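Local coordinates for protein putative marr-family transcriptional repressor (Streptomyces coelicolor, PDB 3ZPL) that binds DNA through winged helix motifs in a two-subunit assembly and probably acts as a MarR-family transcriptional repressor, at residues Ala52-Val57 against Tyr123-Arg128; Val102-Cys107 against Arg112-Ile117. All coordinates share one frame; numbering follows the deposited sequence.

How the interactions relate
Interaction 2 is the hairpin of the wing, formed by 102-107 and 112-117, whose residues touch the DNA backbone and the minor-groove edge of an adenine. Interaction 1 is the place where helix 120-142 meets segment 52-57, which leads into helix 56-66. The two are close in the chain as well as in space, for strand 114-118 runs almost at once into helix 120-142, whose early part takes part in interaction 1. Their centres lie about 20 Å apart and their nearest atoms about 7 Å, without touching. Interaction 1 as a whole also comes close to the DNA, about 4 Å at the nearest atoms, and its P55 packs on a DNA phosphate.

Interaction 1: Ala52-Val57 against Tyr123-Arg128; sequences AGMPHV and YEVLRR
M54 and A52 reach across to a single branch of V125, a small example of a linker meeting a helix through a methionine methyl and a carbonyl. The path of M54 tells most of the story. Its CB, directed toward the helix, is 7.2 Å from V125 CG1. From there the first torsion (chi1 77°) sets CG between the backbone N and the carbonyl carbon, and CG remains 4.9 Å from A52 CB. The next torsion is extended (chi2 -171°) and carries SD outward toward segment 123-128 of helix 120-142, but the sulfur stays 5.7 Å from V125 CG1. Only the terminal methyl completes the approach: CE lies 4.3 Å from V125 CG1 and 4.5 Å from A52 CB. The same CG1 lies 4.5 Å from A52 O, so it sits where the A52 backbone and the M54 tip converge. No hydrogen bond crosses, and the 90 Å² buried in total marks a light touch. M54 is buried, packing also on Y59, L62 and R95, while L126 of the opposing helix meets L62 and A66. G53 turns the chain with positive phi after helix 24-52, P55 takes the N-cap position of helix 56-66 and packs on a DNA phosphate, and H56 touches I34 of the second subunit. Such a junction, where long helices meet the DNA-binding lobe, belongs to the winged helix-turn-helix fold of MarR proteins.

Interaction 2: Val102-Cys107 against Arg112-Ile117; sequences VRREDC and RGQFAI. With nucleotides of chain C.
OP1 of DT6 in chain C is a phosphate oxygen reached by both R104 and Q114, whose side chains touch at R104 CB and Q114 CG (4.2 Å). R104 NH2 comes within 2.9 Å of that OP1 at an oblique angle, while Q114 NE2 gives it a weak hydrogen bond; R104 NH1 turns instead to a salt bridge with E97. This is the wing of a winged helix, an antiparallel hairpin whose paired strands position residues for DNA. One hydrogen-bonded pair joins R103 N to I117 O and I117 N to R103 O, each 2.8 Å; in the next, F115 N donates almost straight (175°) to E105 O. On the face carrying these residues, R103 CG sits between the backbone N and the carbonyl carbon (chi1 63°) and the chain then extends to NE, bringing one guanidinium face against I117 CD1, which lies toward its rim. In the plane of that group, R103 NH1 meets E105 OE2 at 3.1 Å in a salt bridge, approaching from above the carboxylate plane. An alanine in place of R103 would probably leave E105 OE2 without its salt-bridge partner and I117 CD1 without its flat cover. Beyond the strands, R112, salt-bridged to D110 through NH1, directs NE to N3 of DA3 in chain C at 2.9 Å.

Interaction 1: Ala52-Val57 against Tyr123-Arg128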
ATOM      1  N   ALA A  52     -16.034  -0.153  11.219  1.00 74.65           N
ATOM      2  CA  ALA A  52     -15.480   0.801  12.204  1.00 73.93           C
ATOM      3  C   ALA A  52     -15.472   2.281  11.770  1.00 72.09           C
ATOM      4  O   ALA A  52     -15.083   3.145  12.537  1.00 70.51           O
ATOM      5  CB  ALA A  52     -14.071   0.365  12.573  1.00 72.64           C
ATOM      6  N   GLY A  53     -15.862   2.566  10.534  1.00 71.13           N
ATOM      7  CA  GLY A  53     -15.998   3.941  10.073  1.00 68.32           C
ATOM      8  C   GLY A  53     -14.707   4.695   9.832  1.00 65.10           C
ATOM      9  O   GLY A  53     -14.716   5.911   9.846  1.00 65.60           O
ATOM     10  N   MET A  54     -13.603   3.996   9.565  1.00 63.92           N
ATOM     11  CA  MET A  54     -12.329   4.662   9.253  1.00 60.41           C
ATOM     12  C   MET A  54     -11.389   3.768   8.465  1.00 56.92           C
ATOM     13  O   MET A  54     -11.513   2.545   8.522  1.00 56.92           O
ATOM     14  CB  MET A  54     -11.648   5.087  10.532  1.00 61.99           C
ATOM     15  CG  MET A  54     -10.979   3.963  11.284  1.00 64.40           C
ATOM     16  SD  MET A  54     -10.463   4.594  12.879  1.00 70.83           S
ATOM     17  CE  MET A  54     -10.813   3.174  13.918  1.00 72.29           C
ATOM     18  N   PRO A  55     -10.428   4.373   7.740  1.00 53.28           N
ATOM     19  CA  PRO A  55      -9.494   3.619   6.914  1.00 50.74           C
ATOM     20  C   PRO A  55      -8.405   2.955   7.717  1.00 49.41           C
ATOM     21  O   PRO A  55      -8.282   3.198   8.894  1.00 48.42           O
ATOM     22  CB  PRO A  55      -8.905   4.680   6.007  1.00 51.33           C
ATOM     23  CG  PRO A  55      -8.916   5.902   6.851  1.00 52.16           C
ATOM     24  CD  PRO A  55     -10.187   5.818   7.637  1.00 53.11           C
ATOM     25  N   HIS A  56      -7.627   2.088   7.083  1.00 51.10           N
ATOM     26  CA  HIS A  56      -6.654   1.268   7.815  1.00 51.58           C
ATOM     27  C   HIS A  56      -5.605   2.097   8.526  1.00 52.01           C
ATOM     28  O   HIS A  56      -5.217   1.770   9.636  1.00 53.72           O
ATOM     29  CB  HIS A  56      -5.981   0.248   6.899  1.00 50.45           C
ATOM     30  CG  HIS A  56      -5.108  -0.730   7.630  1.00 52.50           C
ATOM     31  ND1 HIS A  56      -3.937  -1.227   7.098  1.00 54.56           N
ATOM     32  CD2 HIS A  56      -5.240  -1.319   8.844  1.00 54.42           C
ATOM     33  CE1 HIS A  56      -3.393  -2.088   7.941  1.00 54.47           C
ATOM     34  NE2 HIS A  56      -4.164  -2.164   9.010  1.00 55.65           N
ATOM     35  N   VAL A  57      -5.140   3.166   7.897  1.00 52.93           N
ATOM     36  CA  VAL A  57      -4.034   3.929   8.467  1.00 55.16           C
ATOM     37  C   VAL A  57      -4.460   4.593   9.770  1.00 55.23           C
ATOM     38  O   VAL A  57      -3.722   4.552  10.759  1.00 56.83           O
ATOM     39  CB  VAL A  57      -3.516   5.016   7.509  1.00 57.18           C
ATOM     40  CG1 VAL A  57      -2.223   5.607   8.051  1.00 55.96           C
ATOM     41  CG2 VAL A  57      -3.307   4.444   6.112  1.00 57.16           C
ATOM     42  N   TYR A 123     -11.076   4.178  22.583  1.00 56.94           N
ATOM     43  CA  TYR A 123     -10.771   2.860  23.109  1.00 59.84           C
ATOM     44  C   TYR A 123     -11.933   1.891  22.944  1.00 60.92           C
ATOM     45  O   TYR A 123     -11.719   0.696  22.737  1.00 63.18           O
ATOM     46  CB  TYR A 123     -10.406   2.949  24.586  1.00 62.54           C
ATOM     47  CG  TYR A 123      -9.721   1.716  25.121  1.00 67.05           C
ATOM     48  CD1 TYR A 123      -8.365   1.496  24.880  1.00 68.82           C
ATOM     49  CD2 TYR A 123     -10.416   0.775  25.876  1.00 71.08           C
ATOM     50  CE1 TYR A 123      -7.724   0.361  25.367  1.00 72.43           C
ATOM     51  CE2 TYR A 123      -9.783  -0.355  26.382  1.00 75.25           C
ATOM     52  CZ  TYR A 123      -8.438  -0.559  26.118  1.00 76.30           C
ATOM     53  OH  TYR A 123      -7.811  -1.678  26.620  1.00 82.04           O
ATOM     54  N   GLU A 124     -13.164   2.387  23.065  1.00 59.65           N
ATOM     55  CA  GLU A 124     -14.333   1.525  22.913  1.00 59.89           C
ATOM     56  C   GLU A 124     -14.539   1.071  21.474  1.00 58.42           C
ATOM     57  O   GLU A 124     -15.078  -0.010  21.247  1.00 57.86           O
ATOM     58  CB  GLU A 124     -15.604   2.178  23.473  1.00 60.70           C
ATOM     59  CG  GLU A 124     -15.960   1.682  24.869  1.00 62.31           C
ATOM     60  N   VAL A 125     -14.097   1.878  20.510  1.00 57.22           N
ATOM     61  CA  VAL A 125     -14.143   1.474  19.096  1.00 56.27           C
ATOM     62  C   VAL A 125     -13.119   0.380  18.780  1.00 57.69           C
ATOM     63  O   VAL A 125     -13.369  -0.493  17.946  1.00 57.78           O
ATOM     64  CB  VAL A 125     -13.926   2.657  18.155  1.00 54.14           C
ATOM     65  CG1 VAL A 125     -13.883   2.205  16.724  1.00 53.99           C
ATOM     66  CG2 VAL A 125     -15.051   3.652  18.299  1.00 55.43           C
ATOM     67  N   LEU A 126     -11.977   0.408  19.451  1.00 58.98           N
ATOM     68  CA  LEU A 126     -10.995  -0.654  19.265  1.00 60.83           C
ATOM     69  C   LEU A 126     -11.538  -1.954  19.824  1.00 63.66           C
ATOM     70  O   LEU A 126     -11.517  -2.978  19.148  1.00 65.25           O
ATOM     71  CB  LEU A 126      -9.673  -0.329  19.946  1.00 61.13           C
ATOM     72  CG  LEU A 126      -8.728   0.502  19.095  1.00 60.40           C
ATOM     73  CD1 LEU A 126      -9.312   1.883  18.899  1.00 60.13           C
ATOM     74  CD2 LEU A 126      -7.373   0.609  19.757  1.00 60.70           C
ATOM     75  N   ARG A 127     -12.039  -1.897  21.061  1.00 65.65           N
ATOM     76  CA  ARG A 127     -12.591  -3.088  21.731  1.00 68.07           C
ATOM     77  C   ARG A 127     -13.700  -3.708  20.870  1.00 67.37           C
ATOM     78  O   ARG A 127     -13.729  -4.916  20.669  1.00 68.48           O
ATOM     79  CB  ARG A 127     -13.110  -2.741  23.140  1.00 68.70           C
ATOM     80  CG  ARG A 127     -13.224  -3.941  24.087  1.00 71.36           C
ATOM     81  CD  ARG A 127     -13.890  -3.633  25.432  1.00 71.46           C
ATOM     82  N   ARG A 128     -14.568  -2.854  20.330  1.00 65.62           N
ATOM     83  CA  ARG A 128     -15.660  -3.298  19.477  1.00 64.77           C
ATOM     84  C   ARG A 128     -15.166  -3.937  18.166  1.00 64.50           C
ATOM     85  O   ARG A 128     -15.677  -4.986  17.769  1.00 65.54           O
ATOM     86  CB  ARG A 128     -16.632  -2.142  19.197  1.00 63.43           C
TER

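Interaction 2: Val102-Cys107 against Arg112-Ile117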
ATOM      1  N   VAL A 102     -10.132  10.847  19.493  1.00 51.15           N
ATOM      2  CA  VAL A 102      -8.830  11.393  19.889  1.00 51.06           C
ATOM      3  C   VAL A 102      -8.989  12.828  20.410  1.00 50.56           C
ATOM      4  O   VAL A 102      -9.918  13.528  20.032  1.00 51.73           O
ATOM      5  CB  VAL A 102      -7.850  11.368  18.691  1.00 52.30           C
ATOM      6  CG1 VAL A 102      -6.633  12.251  18.911  1.00 53.24           C
ATOM      7  CG2 VAL A 102      -7.378   9.951  18.431  1.00 54.94           C
ATOM      8  N   ARG A 103      -8.090  13.254  21.290  1.00 50.59           N
ATOM      9  CA  ARG A 103      -8.034  14.659  21.734  1.00 51.40           C
ATOM     10  C   ARG A 103      -6.572  15.062  21.850  1.00 53.31           C
ATOM     11  O   ARG A 103      -5.688  14.201  21.890  1.00 53.28           O
ATOM     12  CB  ARG A 103      -8.754  14.847  23.077  1.00 50.80           C
ATOM     13  CG  ARG A 103      -8.122  14.081  24.236  1.00 49.90           C
ATOM     14  CD  ARG A 103      -8.895  14.248  25.528  1.00 50.03           C
ATOM     15  NE  ARG A 103      -8.233  13.552  26.637  1.00 48.85           N
ATOM     16  CZ  ARG A 103      -7.307  14.074  27.445  1.00 48.95           C
ATOM     17  NH1 ARG A 103      -6.892  15.330  27.308  1.00 49.95           N
ATOM     18  NH2 ARG A 103      -6.781  13.330  28.409  1.00 48.93           N
ATOM     19  N   ARG A 104      -6.326  16.363  21.880  1.00 51.51           N
ATOM     20  CA  ARG A 104      -4.978  16.901  21.925  1.00 53.64           C
ATOM     21  C   ARG A 104      -4.707  17.670  23.207  1.00 55.38           C
ATOM     22  O   ARG A 104      -5.596  18.311  23.752  1.00 54.44           O
ATOM     23  CB  ARG A 104      -4.762  17.850  20.751  1.00 55.59           C
ATOM     24  CG  ARG A 104      -4.593  17.160  19.398  1.00 58.25           C
ATOM     25  CD  ARG A 104      -5.330  17.930  18.290  1.00 59.29           C
ATOM     26  NE  ARG A 104      -4.598  17.963  17.031  1.00 58.70           N
ATOM     27  CZ  ARG A 104      -4.999  18.622  15.948  1.00 60.53           C
ATOM     28  NH1 ARG A 104      -6.141  19.304  15.964  1.00 62.13           N
ATOM     29  NH2 ARG A 104      -4.263  18.583  14.832  1.00 60.38           N
ATOM     30  N   GLU A 105      -3.453  17.628  23.651  1.00 57.20           N
ATOM     31  CA  GLU A 105      -2.975  18.467  24.738  1.00 60.38           C
ATOM     32  C   GLU A 105      -1.627  19.067  24.369  1.00 62.19           C
ATOM     33  O   GLU A 105      -0.901  18.531  23.518  1.00 69.74           O
ATOM     34  CB  GLU A 105      -2.828  17.648  26.021  1.00 61.06           C
ATOM     35  CG  GLU A 105      -4.040  17.657  26.913  1.00 62.93           C
ATOM     36  CD  GLU A 105      -3.815  16.928  28.230  1.00 66.40           C
ATOM     37  OE1 GLU A 105      -2.702  16.416  28.473  1.00 64.82           O
ATOM     38  OE2 GLU A 105      -4.775  16.867  29.042  1.00 72.16           O
ATOM     39  N   ASP A 106      -1.263  20.139  25.055  1.00 62.55           N
ATOM     40  CA  ASP A 106       0.040  20.771  24.868  1.00 63.39           C
ATOM     41  C   ASP A 106       1.077  20.039  25.710  1.00 61.32           C
ATOM     42  O   ASP A 106       0.738  19.479  26.750  1.00 60.85           O
ATOM     43  CB  ASP A 106       0.004  22.252  25.269  1.00 65.76           C
ATOM     44  CG  ASP A 106      -1.248  22.964  24.780  1.00 66.08           C
ATOM     45  OD1 ASP A 106      -2.247  22.287  24.510  1.00 67.36           O
ATOM     46  OD2 ASP A 106      -1.242  24.200  24.681  1.00 69.81           O
ATOM     47  N   CYS A 107       2.334  20.025  25.249  1.00 59.75           N
ATOM     48  CA  CYS A 107       3.432  19.530  26.066  1.00 59.54           C
ATOM     49  C   CYS A 107       3.730  20.663  27.056  1.00 60.61           C
ATOM     50  O   CYS A 107       3.800  21.827  26.661  1.00 59.74           O
ATOM     51  CB  CYS A 107       4.663  19.173  25.223  1.00 58.47           C
ATOM     52  SG  CYS A 107       6.033  18.492  26.173  1.00 56.57           S
ATOM     53  N   ARG A 112       5.499  23.853  22.313  1.00 64.41           N
ATOM     54  CA  ARG A 112       5.613  23.708  20.879  1.00 64.70           C
ATOM     55  C   ARG A 112       5.029  22.355  20.478  1.00 63.27           C
ATOM     56  O   ARG A 112       4.407  22.206  19.426  1.00 61.99           O
ATOM     57  CB  ARG A 112       7.102  23.723  20.568  1.00 66.67           C
ATOM     58  CG  ARG A 112       7.520  23.943  19.126  1.00 68.03           C
ATOM     59  CD  ARG A 112       8.757  24.831  19.085  1.00 69.93           C
ATOM     60  NE  ARG A 112      10.027  24.221  18.660  1.00 71.13           N
ATOM     61  CZ  ARG A 112      10.784  23.379  19.372  1.00 70.91           C
ATOM     62  NH1 ARG A 112      10.396  22.931  20.555  1.00 70.39           N
ATOM     63  NH2 ARG A 112      11.942  22.955  18.868  1.00 70.81           N
ATOM     64  N   GLY A 113       5.288  21.361  21.322  1.00 62.14           N
ATOM     65  CA  GLY A 113       4.813  20.019  21.119  1.00 60.36           C
ATOM     66  C   GLY A 113       3.332  19.864  21.368  1.00 59.03           C
ATOM     67  O   GLY A 113       2.704  20.662  22.066  1.00 57.11           O
ATOM     68  N   GLN A 114       2.776  18.809  20.787  1.00 58.40           N
ATOM     69  CA  GLN A 114       1.391  18.463  20.996  1.00 56.95           C
ATOM     70  C   GLN A 114       1.272  16.965  21.219  1.00 56.38           C
ATOM     71  O   GLN A 114       1.983  16.167  20.589  1.00 56.13           O
ATOM     72  CB  GLN A 114       0.613  18.909  19.781  1.00 57.64           C
ATOM     73  CG  GLN A 114      -0.857  19.171  20.019  1.00 59.08           C
ATOM     74  CD  GLN A 114      -1.287  20.607  19.904  1.00 59.92           C
ATOM     75  OE1 GLN A 114      -1.886  21.188  20.807  1.00 62.22           O
ATOM     76  NE2 GLN A 114      -1.065  21.154  18.731  1.00 60.55           N
ATOM     77  N   PHE A 115       0.414  16.581  22.156  1.00 56.16           N
ATOM     78  CA  PHE A 115       0.141  15.172  22.403  1.00 56.79           C
ATOM     79  C   PHE A 115      -1.144  14.789  21.697  1.00 54.87           C
ATOM     80  O   PHE A 115      -2.076  15.583  21.632  1.00 52.43           O
ATOM     81  CB  PHE A 115      -0.004  14.887  23.904  1.00 59.14           C
ATOM     82  CG  PHE A 115       1.299  14.660  24.615  1.00 61.41           C
ATOM     83  CD1 PHE A 115       1.996  13.462  24.455  1.00 63.51           C
ATOM     84  CD2 PHE A 115       1.810  15.617  25.474  1.00 62.59           C
ATOM     85  CE1 PHE A 115       3.186  13.236  25.130  1.00 66.50           C
ATOM     86  CE2 PHE A 115       2.999  15.400  26.153  1.00 65.46           C
ATOM     87  CZ  PHE A 115       3.693  14.212  25.980  1.00 67.18           C
ATOM     88  N   ALA A 116      -1.168  13.572  21.159  1.00 54.80           N
ATOM     89  CA  ALA A 116      -2.394  12.943  20.671  1.00 54.65           C
ATOM     90  C   ALA A 116      -2.786  11.882  21.698  1.00 53.38           C
ATOM     91  O   ALA A 116      -2.017  10.980  21.983  1.00 52.29           O
ATOM     92  CB  ALA A 116      -2.157  12.306  19.315  1.00 54.86           C
ATOM     93  N   ILE A 117      -3.964  12.037  22.276  1.00 53.96           N
ATOM     94  CA  ILE A 117      -4.427  11.171  23.338  1.00 55.68           C
ATOM     95  C   ILE A 117      -5.689  10.464  22.871  1.00 56.16           C
ATOM     96  O   ILE A 117      -6.593  11.100  22.305  1.00 55.96           O
ATOM     97  CB  ILE A 117      -4.776  11.978  24.601  1.00 57.88           C
ATOM     98  CG1 ILE A 117      -3.577  12.830  25.041  1.00 56.91           C
ATOM     99  CG2 ILE A 117      -5.227  11.034  25.711  1.00 59.57           C
ATOM    100  CD1 ILE A 117      -3.911  13.921  26.026  1.00 56.09           C
TER
ATOM    101  P    DA C   5       5.137  17.658  18.062  1.00 46.02           P
ATOM    102  OP1  DA C   5       4.372  17.548  19.325  1.00 44.92           O
ATOM    103  OP2  DA C   5       5.756  16.452  17.458  1.00 47.03           O
ATOM    104  O5'  DA C   5       4.205  18.419  17.022  1.00 46.20           O
ATOM    105  C5'  DA C   5       3.601  19.650  17.425  1.00 44.83           C
ATOM    106  C4'  DA C   5       3.002  20.372  16.242  1.00 45.85           C
ATOM    107  O4'  DA C   5       4.003  20.730  15.273  1.00 45.37           O
ATOM    108  C3'  DA C   5       1.947  19.624  15.427  1.00 48.45           C
ATOM    109  O3'  DA C   5       0.643  19.873  15.956  1.00 51.90           O
ATOM    110  C2'  DA C   5       2.143  20.171  14.014  1.00 47.77           C
ATOM    111  C1'  DA C   5       3.253  21.206  14.184  1.00 45.75           C
ATOM    112  N9   DA C   5       4.146  21.384  13.044  1.00 45.15           N
ATOM    113  C8   DA C   5       5.121  20.540  12.578  1.00 46.68           C
ATOM    114  N7   DA C   5       5.720  20.971  11.495  1.00 47.82           N
ATOM    115  C5   DA C   5       5.098  22.183  11.231  1.00 46.91           C
ATOM    116  C6   DA C   5       5.265  23.128  10.203  1.00 47.36           C
ATOM    117  N6   DA C   5       6.162  23.003   9.223  1.00 47.18           N
ATOM    118  N1   DA C   5       4.475  24.224  10.220  1.00 46.66           N
ATOM    119  C2   DA C   5       3.569  24.342  11.197  1.00 47.30           C
ATOM    120  N3   DA C   5       3.312  23.518  12.214  1.00 47.45           N
ATOM    121  C4   DA C   5       4.122  22.446  12.173  1.00 45.93           C
ATOM    122  P    DA C   3      16.136  21.021  12.635  1.00 70.42           P
ATOM    123  OP1  DA C   3      16.949  19.837  13.023  1.00 71.86           O
ATOM    124  OP2  DA C   3      15.417  21.051  11.328  1.00 68.74           O
ATOM    125  O5'  DA C   3      15.069  21.300  13.783  1.00 68.04           O
ATOM    126  C5'  DA C   3      15.419  21.165  15.171  1.00 69.55           C
ATOM    127  C4'  DA C   3      14.157  21.137  16.000  1.00 67.15           C
ATOM    128  O4'  DA C   3      13.431  22.377  15.810  1.00 64.96           O
ATOM    129  C3'  DA C   3      13.180  20.025  15.620  1.00 65.69           C
ATOM    130  O3'  DA C   3      12.535  19.508  16.796  1.00 65.15           O
ATOM    131  C2'  DA C   3      12.206  20.723  14.689  1.00 62.08           C
ATOM    132  C1'  DA C   3      12.139  22.116  15.284  1.00 59.76           C
ATOM    133  N9   DA C   3      11.813  23.184  14.343  1.00 57.75           N
ATOM    134  C8   DA C   3      12.224  23.341  13.043  1.00 57.84           C
ATOM    135  N7   DA C   3      11.756  24.425  12.468  1.00 55.91           N
ATOM    136  C5   DA C   3      10.985  25.019  13.458  1.00 55.32           C
ATOM    137  C6   DA C   3      10.221  26.202  13.483  1.00 55.14           C
ATOM    138  N6   DA C   3      10.091  27.027  12.442  1.00 54.37           N
ATOM    139  N1   DA C   3       9.578  26.507  14.630  1.00 55.54           N
ATOM    140  C2   DA C   3       9.703  25.681  15.675  1.00 55.38           C
ATOM    141  N3   DA C   3      10.399  24.551  15.777  1.00 54.75           N
ATOM    142  C4   DA C   3      11.024  24.273  14.621  1.00 55.69           C
ATOM    143  P    DT C   6      -0.683  19.396  15.149  1.00 57.68           P
ATOM    144  OP1  DT C   6      -1.803  19.279  16.116  1.00 62.65           O
ATOM    145  OP2  DT C   6      -0.335  18.224  14.316  1.00 59.58           O
ATOM    146  O5'  DT C   6      -0.963  20.628  14.182  1.00 54.53           O
ATOM    147  C5'  DT C   6      -1.154  21.937  14.715  1.00 53.62           C
ATOM    148  C4'  DT C   6      -1.360  22.921  13.588  1.00 55.28           C
ATOM    149  O4'  DT C   6      -0.208  22.953  12.715  1.00 52.31           O
ATOM    150  C3'  DT C   6      -2.566  22.617  12.698  1.00 58.47           C
ATOM    151  O3'  DT C   6      -3.451  23.735  12.800  1.00 63.17           O
ATOM    152  C2'  DT C   6      -1.970  22.391  11.318  1.00 57.15           C
ATOM    153  C1'  DT C   6      -0.644  23.130  11.387  1.00 53.13           C
ATOM    154  N1   DT C   6       0.413  22.604  10.499  1.00 51.22           N
ATOM    155  C2   DT C   6       0.844  23.372   9.439  1.00 52.70           C
ATOM    156  O2   DT C   6       0.407  24.486   9.199  1.00 54.98           O
ATOM    157  N3   DT C   6       1.824  22.789   8.671  1.00 51.54           N
ATOM    158  C4   DT C   6       2.390  21.540   8.851  1.00 50.80           C
ATOM    159  O4   DT C   6       3.246  21.139   8.070  1.00 51.60           O
ATOM    160  C5   DT C   6       1.877  20.785   9.971  1.00 49.64           C
ATOM    161  C7   DT C   6       2.429  19.421  10.244  1.00 49.66           C
ATOM    162  C6   DT C   6       0.931  21.350  10.730  1.00 50.24           C
TER